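Local coordinates for Zn-dependent hydrolase, glyoxylase (Echinicola vietnamensis, PDB 6T5K), which probably hydrolyses the ring of beta-lactam antibiotics, carbapenems among them, as a zinc-dependent class B metallo-beta-lactamase, at residues V68-S80 with L103-R115. Numbering follows the deposited sequence. Where two conformers were deposited one is given.
Sequences VVFDTPSTSNETS and LDCLGGLEAFHAR. With ZN (zinc ion), chain H; EDO (1,2-ethanediol), chain D; EDO (1,2-ethanediol), chain F.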
loop_
_atom_site.group_PDB
_atom_site.type_symbol
_atom_site.label_atom_id
_atom_site.label_comp_id
_atom_site.label_asym_id
_atom_site.label_seq_id
_atom_site.Cartn_x
_atom_site.Cartn_y
_atom_site.Cartn_z
ATOM N N VAL A 68 -10.222 -4.935 -2.874
ATOM C CA VAL A 68 -8.948 -4.761 -3.562
ATOM C C VAL A 68 -7.856 -4.573 -2.522
ATOM O O VAL A 68 -8.050 -3.860 -1.540
ATOM C CB VAL A 68 -9.008 -3.551 -4.507
ATOM C CG1 VAL A 68 -7.612 -3.203 -5.011
ATOM C CG2 VAL A 68 -10.009 -3.814 -5.647
ATOM N N VAL A 69 -6.727 -5.246 -2.715
ATOM C CA VAL A 69 -5.616 -5.203 -1.773
ATOM C C VAL A 69 -4.461 -4.398 -2.365
ATOM O O VAL A 69 -4.097 -4.580 -3.530
ATOM C CB VAL A 69 -5.167 -6.629 -1.414
ATOM C CG1 VAL A 69 -3.969 -6.598 -0.479
ATOM C CG2 VAL A 69 -6.317 -7.418 -0.818
ATOM N N PHE A 70 -3.882 -3.532 -1.544
ATOM C CA PHE A 70 -2.670 -2.793 -1.866
ATOM C C PHE A 70 -1.555 -3.352 -1.011
ATOM O O PHE A 70 -1.628 -3.282 0.221
ATOM C CB PHE A 70 -2.832 -1.301 -1.576
ATOM C CG PHE A 70 -3.661 -0.593 -2.604
ATOM C CD1 PHE A 70 -5.034 -0.712 -2.599
ATOM C CD2 PHE A 70 -3.058 0.164 -3.621
ATOM C CE1 PHE A 70 -5.786 -0.092 -3.556
ATOM C CE2 PHE A 70 -3.820 0.747 -4.576
ATOM C CZ PHE A 70 -5.187 0.651 -4.521
ATOM N N ASP A 71 -0.546 -3.898 -1.685
ATOM C CA ASP A 71 0.634 -4.555 -1.133
ATOM C C ASP A 71 0.298 -5.915 -0.536
ATOM O O ASP A 71 -0.760 -6.116 0.083
ATOM C CB ASP A 71 1.369 -3.707 -0.103
ATOM C CG ASP A 71 2.168 -2.577 -0.723
ATOM O OD1 ASP A 71 2.100 -2.369 -1.952
ATOM O OD2 ASP A 71 2.861 -1.876 0.050
ATOM N N THR A 72 1.192 -6.835 -0.739
ATOM C CA THR A 72 1.145 -8.079 0.005
ATOM C C THR A 72 1.996 -7.942 1.260
ATOM O O THR A 72 2.925 -7.127 1.300
ATOM C CB THR A 72 1.704 -9.240 -0.817
ATOM O OG1 THR A 72 3.113 -9.081 -1.030
ATOM C CG2 THR A 72 1.032 -9.333 -2.164
ATOM N N PRO A 73 1.697 -8.712 2.299
ATOM C CA PRO A 73 2.723 -8.986 3.308
ATOM C C PRO A 73 4.006 -9.494 2.654
ATOM O O PRO A 73 3.990 -9.933 1.502
ATOM C CB PRO A 73 2.067 -10.044 4.202
ATOM C CG PRO A 73 0.565 -9.810 4.025
ATOM C CD PRO A 73 0.433 -9.416 2.568
ATOM N N SER A 74 5.138 -9.434 3.356
ATOM C CA SER A 74 6.407 -9.821 2.737
ATOM C C SER A 74 6.451 -11.298 2.373
ATOM O O SER A 74 7.136 -11.693 1.416
ATOM C CB SER A 74 7.567 -9.543 3.698
ATOM O OG SER A 74 7.798 -8.149 3.816
ATOM N N THR A 75 5.790 -12.136 3.149
ATOM C CA THR A 75 5.974 -13.557 2.963
ATOM C C THR A 75 4.717 -14.181 2.380
ATOM O O THR A 75 3.605 -13.658 2.520
ATOM C CB THR A 75 6.313 -14.281 4.263
ATOM O OG1 THR A 75 5.113 -14.425 4.986
ATOM C CG2 THR A 75 7.338 -13.540 5.118
ATOM N N SER A 76 4.917 -15.325 1.715
ATOM C CA SER A 76 3.799 -16.107 1.198
ATOM C C SER A 76 2.847 -16.502 2.317
ATOM O O SER A 76 1.619 -16.419 2.162
ATOM C CB SER A 76 4.336 -17.366 0.512
ATOM O OG SER A 76 4.711 -17.103 -0.822
ATOM N N ASN A 77 3.403 -16.963 3.446
ATOM C CA ASN A 77 2.582 -17.439 4.547
ATOM C C ASN A 77 1.657 -16.345 5.012
ATOM O O ASN A 77 0.466 -16.568 5.224
ATOM C CB ASN A 77 3.478 -17.889 5.714
ATOM C CG ASN A 77 4.057 -19.259 5.524
ATOM O OD1 ASN A 77 3.509 -20.095 4.810
ATOM N ND2 ASN A 77 5.176 -19.504 6.193
ATOM N N GLU A 78 2.181 -15.138 5.203
ATOM C CA GLU A 78 1.347 -14.059 5.705
ATOM C C GLU A 78 0.323 -13.617 4.673
ATOM O O GLU A 78 -0.802 -13.245 5.053
ATOM C CB GLU A 78 2.228 -12.875 6.093
ATOM C CG GLU A 78 3.303 -13.168 7.145
ATOM C CD GLU A 78 4.470 -12.173 7.112
ATOM O OE1 GLU A 78 5.248 -12.159 8.077
ATOM O OE2 GLU A 78 4.591 -11.385 6.142
ATOM N N THR A 79 0.654 -13.732 3.381
ATOM C CA THR A 79 -0.300 -13.364 2.353
ATOM C C THR A 79 -1.439 -14.377 2.318
ATOM O O THR A 79 -2.607 -14.014 2.155
ATOM C CB THR A 79 0.403 -13.209 0.999
ATOM O OG1 THR A 79 1.496 -12.283 1.156
ATOM C CG2 THR A 79 -0.519 -12.686 -0.053
ATOM N N SER A 80 -1.119 -15.668 2.445
ATOM C CA SER A 80 -2.168 -16.682 2.542
ATOM C C SER A 80 -3.083 -16.444 3.742
ATOM O O SER A 80 -4.302 -16.632 3.651
ATOM C CB SER A 80 -1.534 -18.069 2.603
ATOM O OG SER A 80 -0.786 -18.279 1.412
ATOM N N LEU A 103 9.987 -6.261 -1.651
ATOM C CA LEU A 103 9.297 -7.461 -1.152
ATOM C C LEU A 103 8.163 -7.159 -0.172
ATOM O O LEU A 103 7.237 -7.974 -0.055
ATOM C CB LEU A 103 10.318 -8.445 -0.578
ATOM C CG LEU A 103 11.215 -9.094 -1.641
ATOM C CD1 LEU A 103 12.318 -9.863 -0.937
ATOM C CD2 LEU A 103 10.430 -10.042 -2.550
ATOM N N ASP A 104 8.179 -6.014 0.504
ATOM C CA ASP A 104 7.050 -5.641 1.361
ATOM C C ASP A 104 5.886 -5.056 0.564
ATOM O O ASP A 104 4.945 -4.497 1.153
ATOM C CB ASP A 104 7.481 -4.692 2.501
ATOM C CG ASP A 104 8.168 -3.406 2.022
ATOM O OD1 ASP A 104 9.001 -3.490 1.080
ATOM O OD2 ASP A 104 7.899 -2.308 2.635
ATOM N N CYS A 105 5.956 -5.167 -0.757
ATOM C CA CYS A 105 4.856 -4.876 -1.653
ATOM C C CYS A 105 4.413 -6.100 -2.425
ATOM O O CYS A 105 3.227 -6.221 -2.742
ATOM C CB CYS A 105 5.267 -3.795 -2.661
ATOM S SG CYS A 105 5.871 -2.317 -1.891
ATOM N N LEU A 106 5.347 -7.004 -2.786
ATOM C CA LEU A 106 4.974 -8.054 -3.723
ATOM C C LEU A 106 5.509 -9.430 -3.371
ATOM O O LEU A 106 5.355 -10.356 -4.172
ATOM C CB LEU A 106 5.356 -7.682 -5.168
ATOM C CG LEU A 106 6.733 -7.061 -5.420
ATOM C CD1 LEU A 106 7.802 -8.080 -5.085
ATOM C CD2 LEU A 106 6.861 -6.652 -6.855
ATOM N N GLY A 107 6.099 -9.604 -2.194
ATOM C CA GLY A 107 6.654 -10.897 -1.858
ATOM C C GLY A 107 5.635 -12.019 -1.892
ATOM O O GLY A 107 5.985 -13.175 -2.138
ATOM N N GLY A 108 4.370 -11.700 -1.665
ATOM C CA GLY A 108 3.332 -12.710 -1.642
ATOM C C GLY A 108 2.435 -12.791 -2.858
ATOM O O GLY A 108 1.356 -13.384 -2.785
ATOM N N LEU A 109 2.871 -12.276 -4.003
ATOM C CA LEU A 109 1.960 -12.242 -5.141
ATOM C C LEU A 109 1.513 -13.634 -5.592
ATOM O O LEU A 109 0.403 -13.780 -6.122
ATOM C CB LEU A 109 2.596 -11.524 -6.317
ATOM C CG LEU A 109 2.584 -10.003 -6.235
ATOM C CD1 LEU A 109 3.234 -9.482 -7.492
ATOM C CD2 LEU A 109 1.184 -9.443 -6.082
ATOM N N GLU A 110 2.352 -14.662 -5.433
ATOM C CA GLU A 110 1.947 -15.965 -5.957
ATOM C C GLU A 110 0.686 -16.479 -5.262
ATOM O O GLU A 110 -0.103 -17.214 -5.874
ATOM C CB GLU A 110 3.083 -16.987 -5.859
ATOM C CG GLU A 110 2.633 -18.438 -6.020
ATOM C CD GLU A 110 2.004 -18.772 -7.389
ATOM O OE1 GLU A 110 2.140 -17.994 -8.361
ATOM O OE2 GLU A 110 1.383 -19.849 -7.491
ATOM N N ALA A 111 0.464 -16.100 -4.000
ATOM C CA ALA A 111 -0.767 -16.486 -3.329
ATOM C C ALA A 111 -1.988 -15.896 -4.030
ATOM O O ALA A 111 -3.052 -16.513 -4.062
ATOM C CB ALA A 111 -0.721 -16.067 -1.861
ATOM N N PHE A 112 -1.863 -14.681 -4.556
ATOM C CA PHE A 112 -2.956 -14.100 -5.323
ATOM C C PHE A 112 -3.080 -14.783 -6.673
ATOM O O PHE A 112 -4.186 -15.147 -7.100
ATOM C CB PHE A 112 -2.719 -12.603 -5.499
ATOM C CG PHE A 112 -3.029 -11.801 -4.278
ATOM C CD1 PHE A 112 -2.085 -11.622 -3.280
ATOM C CD2 PHE A 112 -4.275 -11.228 -4.114
ATOM C CE1 PHE A 112 -2.378 -10.875 -2.155
ATOM C CE2 PHE A 112 -4.564 -10.494 -2.990
ATOM C CZ PHE A 112 -3.608 -10.324 -2.012
ATOM N N HIS A 113 -1.949 -14.998 -7.342
ATOM C CA HIS A 113 -1.980 -15.587 -8.662
ATOM C C HIS A 113 -2.552 -16.992 -8.610
ATOM O O HIS A 113 -3.344 -17.373 -9.471
ATOM C CB HIS A 113 -0.574 -15.596 -9.226
ATOM C CG HIS A 113 -0.007 -14.232 -9.454
ATOM N ND1 HIS A 113 1.334 -14.017 -9.666
ATOM C CD2 HIS A 113 -0.605 -13.011 -9.517
ATOM C CE1 HIS A 113 1.544 -12.720 -9.834
ATOM N NE2 HIS A 113 0.387 -12.086 -9.733
ATOM N N ALA A 114 -2.207 -17.757 -7.585
ATOM C CA ALA A 114 -2.735 -19.111 -7.452
ATOM C C ALA A 114 -4.260 -19.126 -7.443
ATOM O O ALA A 114 -4.885 -20.110 -7.875
ATOM C CB ALA A 114 -2.219 -19.699 -6.148
ATOM N N ARG A 115 -4.869 -18.065 -6.935
ATOM C CA ARG A 115 -6.311 -17.918 -6.854
ATOM C C ARG A 115 -6.905 -17.201 -8.060
ATOM O O ARG A 115 -8.103 -16.883 -8.055
ATOM C CB ARG A 115 -6.670 -17.159 -5.578
ATOM C CG ARG A 115 -6.381 -17.943 -4.309
ATOM C CD ARG A 115 -6.353 -17.032 -3.075
ATOM N NE ARG A 115 -6.331 -17.801 -1.849
ATOM C CZ ARG A 115 -5.233 -18.323 -1.308
ATOM N NH1 ARG A 115 -4.051 -18.127 -1.872
ATOM N NH2 ARG A 115 -5.327 -19.055 -0.196
HETATM ZN ZN ZN H . 8.803 -0.202 2.639
HETATM C C1 EDO D . -2.761 -19.662 -11.136
HETATM O O1 EDO D . -3.737 -20.676 -10.862
HETATM C C2 EDO D . -1.353 -20.257 -11.074
HETATM O O2 EDO D . -0.397 -19.270 -10.662
HETATM C C1 EDO F . 5.873 -15.113 -9.470
HETATM O O1 EDO F . 6.179 -14.193 -10.559
HETATM C C2 EDO F . 4.444 -15.017 -8.876
HETATM O O2 EDO F . 3.447 -15.997 -9.352
HETATM O O HOH W 1 10.117 -1.118 1.240
HETATM O O HOH W 2 10.186 1.541 3.208
#
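The hydroxyl OG1 of Thr72 is held by two hydrogen bonds, accepting one and donating the other: it accepts from Gly108 N across the contact at 3.0 Å, with the N-H nearly straight on it (163°), and gives its own proton to Pro73 O at 2.8 Å. Its chi1 of 68° sets OG1 between the backbone N and the carbonyl carbon, which leaves the methyl CG2 to lie against Phe112. Threonine fits because one short side chain offers a hydroxyl to the backbone and a methyl to the core. The same residue's backbone N donates to Cys105 O at 2.9 Å, so Thr72 ties the loop after strand 66-70 to Cys105, just before the type I turn Leu106-Leu109, and to Gly108 within it.

Gly107 and Gly108 let the chains come close through alpha carbons that carry only hydrogens: Gly107 CA makes a CA-H...O contact with Ser74 O, and Thr79 OG1 lies directly against Gly108 CA. Thr79 turns that hydroxyl back to Thr75 O, which also accepts Thr79 N from the opposite face of its plane. With OG1 engaged there, CG2 stands anti to the backbone N and meets Phe112 CE1 at 3.3 Å, the two side chains crossing at about a right angle. Val69 CG1 reaches Phe112 CZ at 4.0 Å. The axes of the helical segments 76-80 and 109-114 approach to 8.7 Å, where the small Ala111 sets its CB against Thr79 CG2.

Toward the metals, Asp71 OD1 lies 3.5 Å from Cys105 CB in van der Waals contact, and its hydrogen bond goes to Thr99 OG1. Asp104 turns away to bind zinc through OD2 at 2.3 Å, with Cys182 and His223 completing the protein ligands. The loop after strand 66-70, packed against the segment that carries Asp104, belongs to the αβ/βα metallo-beta-lactamase fold, with its His-X-His-X-Asp motif, here His100, His102 and Asp104.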